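Local structure of fervidolysin (Fervidobacterium pennivorans, 1R6V) at residues F450-T455 / T548-N553; V466-M471 / I500-P505. The protein is a calcium-binding, subtilisin-like serine protease that degrades keratin into peptides, allowing the bacterium to grow on native feathers. The protein carries 1 engineered substitution. One frame throughout, in Å; residues are numbered along the deposited sequence.

Contact 1 (F450-T455 / T548-N553); sequences FQVVVT and TQLNVN
Phe-450 lays its ring obliquely beside the carbonyl of Thr-548, CD1 3.4 Å from Thr-548 O, and carries CZ on to Leu-550 CB at 3.8 Å. Its CG is anti to the backbone N (chi1 174°), and the side chains of Phe-450 and Leu-550 run side by side in the same direction. On the same face Val-452 CG1 meets Val-552 CG2 at 4.1 Å, and Val-454 CG2 comes equally near Val-552 CB. The other face is more polar. There CG2 of Val-453 packs 3.8 Å from CD of Gln-549, and Thr-455 OG1 lies 2.9 Å from the modelled OD1 of Asn-553. Five backbone hydrogen bonds fix this alignment: Gln-451, Val-453 and Thr-455 give their N-H to the carbonyls of Thr-548, Leu-550 and Val-552, while Leu-550 and Val-552 return theirs to Gln-451 and Val-453. The straightest joins Val-552 N to Val-453 O, 2.8 Å long with 171° at the hydrogen. CA-H...O contacts accompany them, among them Val-452 CA to Leu-550 O at 3.2 Å. Further out, Phe-538 and Phe-541 of strand 535-543 cover Leu-550, and strand 466-471 packs against the apolar face. Strand 487-494 bonds to the opposite edge of 446-455. The parallel pair is part of a mixed sheet, whose apolar face turned inward and mixed face turned outward are those of a beta-sandwich, here the Ig-like domain.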
loop_
_atom_site.group_PDB
_atom_site.type_symbol
_atom_site.label_atom_id
_atom_site.label_comp_id
_atom_site.label_asym_id
_atom_site.label_seq_id
_atom_site.Cartn_x
_atom_site.Cartn_y
_atom_site.Cartn_z
ATOM N N PHE A 450 9.701 10.777 -7.693
ATOM C CA PHE A 450 10.109 10.202 -8.971
ATOM C C PHE A 450 8.846 9.507 -9.477
ATOM O O PHE A 450 8.151 8.862 -8.698
ATOM C CB PHE A 450 11.217 9.158 -8.786
ATOM C CG PHE A 450 11.571 8.437 -10.049
ATOM C CD1 PHE A 450 12.133 9.127 -11.124
ATOM C CD2 PHE A 450 11.298 7.072 -10.184
ATOM C CE1 PHE A 450 12.416 8.470 -12.322
ATOM C CE2 PHE A 450 11.573 6.399 -11.370
ATOM C CZ PHE A 450 12.134 7.094 -12.447
ATOM N N GLN A 451 8.533 9.651 -10.758
ATOM C CA GLN A 451 7.343 8.974 -11.286
ATOM C C GLN A 451 7.667 8.176 -12.524
ATOM O O GLN A 451 8.561 8.538 -13.290
ATOM C CB GLN A 451 6.253 9.979 -11.654
ATOM C CG GLN A 451 5.660 10.752 -10.490
ATOM C CD GLN A 451 4.474 11.606 -10.908
ATOM O OE1 GLN A 451 4.383 12.035 -12.060
ATOM N NE2 GLN A 451 3.566 11.863 -9.972
ATOM N N VAL A 452 6.954 7.067 -12.708
ATOM C CA VAL A 452 7.098 6.262 -13.911
ATOM C C VAL A 452 5.685 6.334 -14.491
ATOM O O VAL A 452 4.712 6.000 -13.816
ATOM C CB VAL A 452 7.518 4.790 -13.621
ATOM C CG1 VAL A 452 7.545 3.989 -14.933
ATOM C CG2 VAL A 452 8.929 4.759 -12.990
ATOM N N VAL A 453 5.582 6.833 -15.716
ATOM C CA VAL A 453 4.294 6.983 -16.388
ATOM C C VAL A 453 4.253 6.017 -17.565
ATOM O O VAL A 453 5.030 6.161 -18.505
ATOM C CB VAL A 453 4.112 8.417 -16.928
ATOM C CG1 VAL A 453 2.687 8.602 -17.441
ATOM C CG2 VAL A 453 4.422 9.443 -15.832
ATOM N N VAL A 454 3.352 5.037 -17.509
ATOM C CA VAL A 454 3.222 4.034 -18.581
ATOM C C VAL A 454 1.957 4.345 -19.380
ATOM O O VAL A 454 0.885 4.476 -18.802
ATOM C CB VAL A 454 3.109 2.604 -17.990
ATOM C CG1 VAL A 454 3.141 1.548 -19.111
ATOM C CG2 VAL A 454 4.242 2.360 -16.993
ATOM N N THR A 455 2.086 4.463 -20.701
ATOM C CA THR A 455 0.942 4.777 -21.561
ATOM C C THR A 455 0.937 3.837 -22.754
ATOM O O THR A 455 1.822 2.994 -22.880
ATOM C CB THR A 455 1.025 6.206 -22.126
ATOM O OG1 THR A 455 2.233 6.340 -22.886
ATOM C CG2 THR A 455 1.022 7.234 -21.010
ATOM N N THR A 548 13.343 13.246 -12.813
ATOM C CA THR A 548 12.289 12.833 -11.888
ATOM C C THR A 548 11.138 12.063 -12.502
ATOM O O THR A 548 10.156 11.754 -11.816
ATOM C CB THR A 548 11.678 14.049 -11.191
ATOM O OG1 THR A 548 11.040 14.884 -12.162
ATOM C CG2 THR A 548 12.760 14.853 -10.480
ATOM N N GLN A 549 11.250 11.754 -13.781
ATOM C CA GLN A 549 10.192 11.027 -14.456
ATOM C C GLN A 549 10.711 10.131 -15.560
ATOM O O GLN A 549 11.616 10.509 -16.299
ATOM C CB GLN A 549 9.192 12.012 -15.051
ATOM C CG GLN A 549 7.952 11.340 -15.605
ATOM C CD GLN A 549 6.913 12.341 -16.033
ATOM O OE1 GLN A 549 6.756 12.616 -17.217
ATOM N NE2 GLN A 549 6.203 12.903 -15.065
ATOM N N LEU A 550 10.126 8.941 -15.665
ATOM C CA LEU A 550 10.484 7.975 -16.701
ATOM C C LEU A 550 9.176 7.678 -17.425
ATOM O O LEU A 550 8.197 7.290 -16.791
ATOM C CB LEU A 550 11.015 6.681 -16.081
ATOM C CG LEU A 550 11.847 5.693 -16.911
ATOM C CD1 LEU A 550 11.454 4.292 -16.529
ATOM C CD2 LEU A 550 11.681 5.907 -18.394
ATOM N N ASN A 551 9.161 7.876 -18.741
ATOM C CA ASN A 551 7.962 7.623 -19.532
ATOM C C ASN A 551 8.151 6.323 -20.289
ATOM O O ASN A 551 9.186 6.113 -20.920
ATOM C CB ASN A 551 7.716 8.758 -20.536
ATOM C CG ASN A 551 7.569 10.107 -19.869
ATOM O OD1 ASN A 551 6.665 10.317 -19.064
ATOM N ND2 ASN A 551 8.467 11.035 -20.198
ATOM N N VAL A 552 7.146 5.455 -20.223
ATOM C CA VAL A 552 7.196 4.167 -20.896
ATOM C C VAL A 552 6.003 4.074 -21.846
ATOM O O VAL A 552 4.872 4.395 -21.474
ATOM C CB VAL A 552 7.130 3.010 -19.863
ATOM C CG1 VAL A 552 7.190 1.671 -20.574
ATOM C CG2 VAL A 552 8.276 3.132 -18.864
ATOM N N ASN A 553 6.263 3.664 -23.082
ATOM C CA ASN A 553 5.197 3.536 -24.066
ATOM C C ASN A 553 5.062 2.086 -24.498
ATOM O O ASN A 553 5.952 1.531 -25.142
ATOM C CB ASN A 553 5.492 4.419 -25.281
ATOM C CG ASN A 553 5.474 5.894 -24.942
ATOM O OD1 ASN A 553 4.412 6.489 -24.767
ATOM N ND2 ASN A 553 6.651 6.490 -24.833
#

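Contact 2 (V466-M471 / I500-P505); sequences VFVSMM and IFVGGP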
loop_
_atom_site.group_PDB
_atom_site.type_symbol
_atom_site.label_atom_id
_atom_site.label_comp_id
_atom_site.label_asym_id
_atom_site.label_seq_id
_atom_site.Cartn_x
_atom_site.Cartn_y
_atom_site.Cartn_z
ATOM N N VAL A 466 0.138 -1.619 -13.908
ATOM C CA VAL A 466 1.415 -2.068 -14.446
ATOM C C VAL A 466 2.367 -2.040 -13.250
ATOM O O VAL A 466 2.384 -1.069 -12.479
ATOM C CB VAL A 466 1.907 -1.116 -15.551
ATOM C CG1 VAL A 466 3.363 -1.428 -15.913
ATOM C CG2 VAL A 466 1.021 -1.272 -16.789
ATOM N N PHE A 467 3.137 -3.107 -13.072
ATOM C CA PHE A 467 4.073 -3.180 -11.958
ATOM C C PHE A 467 5.342 -2.432 -12.337
ATOM O O PHE A 467 5.798 -2.511 -13.475
ATOM C CB PHE A 467 4.428 -4.636 -11.638
ATOM C CG PHE A 467 3.390 -5.635 -12.090
ATOM C CD1 PHE A 467 3.332 -6.059 -13.424
ATOM C CD2 PHE A 467 2.483 -6.170 -11.180
ATOM C CE1 PHE A 467 2.378 -7.005 -13.841
ATOM C CE2 PHE A 467 1.529 -7.111 -11.581
ATOM C CZ PHE A 467 1.479 -7.530 -12.914
ATOM N N VAL A 468 5.898 -1.686 -11.387
ATOM C CA VAL A 468 7.129 -0.949 -11.645
ATOM C C VAL A 468 8.073 -1.291 -10.511
ATOM O O VAL A 468 7.817 -0.993 -9.338
ATOM C CB VAL A 468 6.896 0.575 -11.701
ATOM C CG1 VAL A 468 8.233 1.302 -11.936
ATOM C CG2 VAL A 468 5.933 0.913 -12.827
ATOM N N SER A 469 9.176 -1.926 -10.881
ATOM C CA SER A 469 10.165 -2.379 -9.925
ATOM C C SER A 469 11.482 -1.642 -10.140
ATOM O O SER A 469 12.027 -1.680 -11.237
ATOM C CB SER A 469 10.357 -3.885 -10.136
ATOM O OG SER A 469 11.202 -4.457 -9.166
ATOM N N MET A 470 11.976 -0.953 -9.111
ATOM C CA MET A 470 13.250 -0.228 -9.227
ATOM C C MET A 470 14.253 -1.064 -8.452
ATOM O O MET A 470 14.217 -1.109 -7.231
ATOM C CB MET A 470 13.131 1.183 -8.631
ATOM C CG MET A 470 11.995 2.014 -9.241
ATOM S SD MET A 470 11.791 3.691 -8.536
ATOM C CE MET A 470 13.468 4.473 -9.030
ATOM N N MET A 471 15.144 -1.729 -9.179
ATOM C CA MET A 471 16.109 -2.623 -8.566
ATOM C C MET A 471 17.546 -2.142 -8.708
ATOM O O MET A 471 17.868 -1.363 -9.605
ATOM C CB MET A 471 15.971 -4.007 -9.209
ATOM C CG MET A 471 14.520 -4.451 -9.415
ATOM S SD MET A 471 14.337 -6.134 -10.162
ATOM C CE MET A 471 14.323 -7.079 -8.660
ATOM N N ILE A 500 15.286 -0.423 -13.809
ATOM C CA ILE A 500 13.837 -0.324 -13.664
ATOM C C ILE A 500 13.114 -1.265 -14.617
ATOM O O ILE A 500 13.314 -1.199 -15.831
ATOM C CB ILE A 500 13.379 1.137 -13.917
ATOM C CG1 ILE A 500 14.067 2.079 -12.921
ATOM C CG2 ILE A 500 11.868 1.252 -13.730
ATOM C CD1 ILE A 500 13.740 3.559 -13.124
ATOM N N PHE A 501 12.280 -2.138 -14.053
ATOM C CA PHE A 501 11.507 -3.105 -14.830
ATOM C C PHE A 501 10.027 -2.783 -14.710
ATOM O O PHE A 501 9.534 -2.531 -13.620
ATOM C CB PHE A 501 11.787 -4.524 -14.329
ATOM C CG PHE A 501 13.245 -4.892 -14.369
ATOM C CD1 PHE A 501 14.095 -4.543 -13.321
ATOM C CD2 PHE A 501 13.778 -5.552 -15.472
ATOM C CE1 PHE A 501 15.453 -4.847 -13.372
ATOM C CE2 PHE A 501 15.136 -5.860 -15.531
ATOM C CZ PHE A 501 15.973 -5.507 -14.481
ATOM N N VAL A 502 9.341 -2.783 -15.842
ATOM C CA VAL A 502 7.918 -2.462 -15.916
ATOM C C VAL A 502 7.187 -3.665 -16.525
ATOM O O VAL A 502 7.618 -4.190 -17.547
ATOM C CB VAL A 502 7.736 -1.217 -16.814
ATOM C CG1 VAL A 502 6.289 -0.788 -16.855
ATOM C CG2 VAL A 502 8.621 -0.080 -16.291
ATOM N N GLY A 503 6.094 -4.099 -15.899
ATOM C CA GLY A 503 5.357 -5.248 -16.411
ATOM C C GLY A 503 3.881 -4.994 -16.678
ATOM O O GLY A 503 3.174 -4.526 -15.787
ATOM N N GLY A 504 3.457 -5.351 -17.898
ATOM C CA GLY A 504 2.108 -5.186 -18.443
ATOM C C GLY A 504 0.962 -5.216 -17.480
ATOM O O GLY A 504 1.177 -5.573 -16.325
ATOM N N PRO A 505 -0.276 -4.891 -17.918
ATOM C CA PRO A 505 -1.352 -4.929 -16.920
ATOM C C PRO A 505 -1.363 -6.253 -16.182
ATOM O O PRO A 505 -1.038 -7.288 -16.755
ATOM C CB PRO A 505 -2.622 -4.709 -17.752
ATOM C CG PRO A 505 -2.132 -3.929 -18.952
ATOM C CD PRO A 505 -0.811 -4.613 -19.265
#
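Met-471 and Phe-501 make a Met-aromatic contact at one end of the antiparallel pair. The sulfur SD lies 3.5 Å from CD1 of Phe-501 and approaches the ring obliquely, 51° off its normal, with the two side chains crossing at about a right angle. Met-471 CG, anti to its own carbonyl carbon (chi1 -43°), also touches Phe-501 CD1, at 3.9 Å. The second ring packs on glycine backbone: Gly-503 CA lies at the edge of the Phe-467 ring, in its plane, and CE1 approaches Gly-504 O obliquely, though the ring sits too close to Gly-503 O in the model and its exact place is doubtful. An alanine in place of Phe-467 would probably take away the ring edge that Gly-503 CA packs against and leave a gap beside the two glycines. Backbone hydrogen bonds link Ser-469 with Phe-501 in both directions; the one from Ser-469 N to Phe-501 O is 2.8 Å and almost straight at 176°. Phe-467 and Gly-503 form the next hydrogen-bonded pair, Gly-503 N reaching Phe-467 O at 2.9 Å. Apolar contacts fill the other face, where Val-468 CG1 meets Ile-500 CG2 at 4.1 Å. Phe-490 and Ile-493 also cover Met-470. Such alternation of buried aliphatic and more exposed residues suits an antiparallel sheet forming one layer of a beta-sandwich.

The two contacts face each other across one beta-sandwich, their centres about 11 Å apart. Contact 1 belongs to the mixed sheet 487-494, 446-455, 549-553; contact 2 belongs to the antiparallel sheet 478-481, 466-471, 496-505, 535-543. Along the chain strand 466-471 directly follows 446-455, and contact 2 is nested within a loop that contact 1 closes by pairing the late strand 549-553 with 446-455. The sheets share a core: Phe-450 CE2 lies 3.6 Å from Met-470 CE, and Val-454 CG2 is 3.8 Å from Val-502 CG1. This sandwich is one of the two that may mediate substrate interactions, and both contacts lie away from the catalytic and calcium sites.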